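PDB 2WTM: EST1E from Clostridium proteoclasticum, which hydrolyses feruloyl esters as a promiscuous feruloyl esterase of the alpha/beta-hydrolase type. Local coordinates for residues A62-H67 with L83-A88. Sequence-based numbering, arbitrary orientation.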
loop_
_atom_site.group_PDB
_atom_site.type_symbol
_atom_site.label_atom_id
_atom_site.label_comp_id
_atom_site.label_asym_id
_atom_site.label_seq_id
_atom_site.Cartn_x
_atom_site.Cartn_y
_atom_site.Cartn_z
ATOM N N ALA A 62 7.622 -17.417 3.514
ATOM C CA ALA A 62 7.322 -16.907 2.164
ATOM C C ALA A 62 8.359 -15.876 1.772
ATOM O O ALA A 62 8.669 -14.946 2.581
ATOM C CB ALA A 62 5.927 -16.230 2.194
ATOM N N ASP A 63 8.904 -16.008 0.574
ATOM C CA ASP A 63 9.788 -15.052 -0.021
ATOM C C ASP A 63 8.877 -13.929 -0.619
ATOM O O ASP A 63 7.934 -14.187 -1.373
ATOM C CB ASP A 63 10.615 -15.665 -1.148
ATOM C CG ASP A 63 11.696 -16.591 -0.650
ATOM O OD1 ASP A 63 12.103 -16.436 0.522
ATOM O OD2 ASP A 63 12.158 -17.417 -1.507
ATOM N N MET A 64 9.155 -12.703 -0.235
ATOM C CA MET A 64 8.397 -11.567 -0.702
ATOM C C MET A 64 8.831 -11.096 -2.058
ATOM O O MET A 64 9.836 -11.495 -2.612
ATOM C CB MET A 64 8.538 -10.427 0.345
ATOM C CG MET A 64 8.094 -10.850 1.785
ATOM S SD MET A 64 6.297 -10.928 1.858
ATOM C CE MET A 64 5.934 -12.663 1.454
ATOM N N TYR A 65 8.050 -10.192 -2.637
ATOM C CA TYR A 65 8.318 -9.608 -3.983
ATOM C C TYR A 65 9.789 -9.266 -4.079
ATOM O O TYR A 65 10.364 -8.575 -3.224
ATOM C CB TYR A 65 7.478 -8.319 -4.166
ATOM C CG TYR A 65 7.603 -7.704 -5.534
ATOM C CD1 TYR A 65 6.519 -7.762 -6.451
ATOM C CD2 TYR A 65 8.724 -7.030 -5.922
ATOM C CE1 TYR A 65 6.596 -7.180 -7.729
ATOM C CE2 TYR A 65 8.820 -6.428 -7.211
ATOM C CZ TYR A 65 7.772 -6.555 -8.088
ATOM O OH TYR A 65 7.770 -5.950 -9.305
ATOM N N GLY A 66 10.429 -9.724 -5.142
ATOM C CA GLY A 66 11.788 -9.301 -5.433
ATOM C C GLY A 66 12.889 -9.911 -4.573
ATOM O O GLY A 66 14.035 -9.435 -4.631
ATOM N N HIS A 67 12.535 -10.972 -3.814
ATOM C CA HIS A 67 13.404 -11.586 -2.838
ATOM C C HIS A 67 13.386 -13.061 -3.022
ATOM O O HIS A 67 12.428 -13.671 -3.517
ATOM C CB HIS A 67 12.954 -11.219 -1.433
ATOM C CG HIS A 67 13.320 -9.814 -1.065
ATOM N ND1 HIS A 67 12.710 -8.703 -1.642
ATOM C CD2 HIS A 67 14.253 -9.337 -0.218
ATOM C CE1 HIS A 67 13.269 -7.614 -1.152
ATOM N NE2 HIS A 67 14.191 -7.965 -0.265
ATOM N N LEU A 83 2.970 -5.993 1.614
ATOM C CA LEU A 83 1.741 -6.185 2.436
ATOM C C LEU A 83 0.722 -6.952 1.539
ATOM O O LEU A 83 0.029 -7.888 1.983
ATOM C CB LEU A 83 1.178 -4.857 2.914
ATOM C CG LEU A 83 2.067 -4.330 3.991
ATOM C CD1 LEU A 83 1.618 -2.986 4.282
ATOM C CD2 LEU A 83 2.052 -5.222 5.234
ATOM N N THR A 84 0.643 -6.607 0.259
ATOM C CA THR A 84 -0.202 -7.374 -0.740
ATOM C C THR A 84 0.140 -8.857 -0.712
ATOM O O THR A 84 -0.719 -9.721 -0.652
ATOM C CB THR A 84 -0.176 -6.696 -2.110
ATOM O OG1 THR A 84 -0.745 -5.359 -1.971
ATOM C CG2 THR A 84 -0.945 -7.477 -3.115
ATOM N N ASN A 85 1.452 -9.090 -0.798
ATOM C CA ASN A 85 1.993 -10.453 -0.795
ATOM C C ASN A 85 1.558 -11.203 0.460
ATOM O O ASN A 85 1.091 -12.354 0.435
ATOM C CB ASN A 85 3.527 -10.477 -0.922
ATOM C CG ASN A 85 4.087 -9.858 -2.179
ATOM O OD1 ASN A 85 5.264 -9.601 -2.225
ATOM N ND2 ASN A 85 3.296 -9.766 -3.234
ATOM N N ILE A 86 1.721 -10.580 1.594
ATOM C CA ILE A 86 1.361 -11.232 2.858
ATOM C C ILE A 86 -0.124 -11.498 2.974
ATOM O O ILE A 86 -0.511 -12.566 3.434
ATOM C CB ILE A 86 1.881 -10.436 4.058
ATOM C CG1 ILE A 86 3.388 -10.346 4.061
ATOM C CG2 ILE A 86 1.349 -10.987 5.410
ATOM C CD1 ILE A 86 4.044 -9.297 4.991
ATOM N N LEU A 87 -0.992 -10.590 2.537
ATOM C CA LEU A 87 -2.444 -10.859 2.481
ATOM C C LEU A 87 -2.694 -12.099 1.622
ATOM O O LEU A 87 -3.549 -12.901 1.942
ATOM C CB LEU A 87 -3.193 -9.623 1.936
ATOM C CG LEU A 87 -3.218 -8.449 2.850
ATOM C CD1 LEU A 87 -4.013 -7.306 2.187
ATOM C CD2 LEU A 87 -3.565 -8.641 4.255
ATOM N N ALA A 88 -1.941 -12.252 0.528
ATOM C CA ALA A 88 -2.092 -13.436 -0.339
ATOM C C ALA A 88 -1.692 -14.698 0.390
ATOM O O ALA A 88 -2.311 -15.772 0.219
ATOM C CB ALA A 88 -1.321 -13.267 -1.563
#
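The carbonyl oxygen of Tyr65, a residue whose amide is bound by Asn85, is held by two donors: ND1 of His67, 2.8 Å from Tyr65 O, and the indole NE1 of Trp82. The loop that follows strand 58-62 of the alpha/beta-hydrolase sheet is thereby fastened to helix 79-93, the helix of the beta-alpha-beta crossover from that strand to strand 99-107. The imidazole of His67 meets the Tyr65 carbonyl edge-on, with the oxygen close to the ring plane, and so braces the type II turn running from Met64 to His67, whose own closing bond, from His67 N to Met64 O, is weak and at whose third position Gly66 has positive phi.

Asn85 reaches across from the helix and accepts the Tyr65 amide, Tyr65 N lying 2.9 Å from Asn85 OD1. The bond is somewhat bent, 146° at the hydrogen, and the donor sits 25° off the plane of the carboxamide. Tyr65 CB also rests against the same oxygen, 3.2 Å from Asn85 OD1. Because CG of Tyr65 is anti to its own nitrogen (chi1 -176°), the ring swings away from the helix, and its hydroxyl makes a weak hydrogen bond to Asp9 of the second subunit. ND2 of Asn85 is hydrogen-bonded to another part of the structure, so both ends of this buried amide have partners.

Beside this polar link, Met64 supplies the apolar part of the contact. Its chain, bent at chi2 and chi3, runs past Asn85 in the opposing direction, with Met64 CE 4.0 Å from Asn85 CB. Ile86, which also packs on Ser113 and Ala117 of the helix following the probable nucleophile elbow, crosses the methionine at roughly a right angle, its CG1 touching Met64 SD at 3.7 Å.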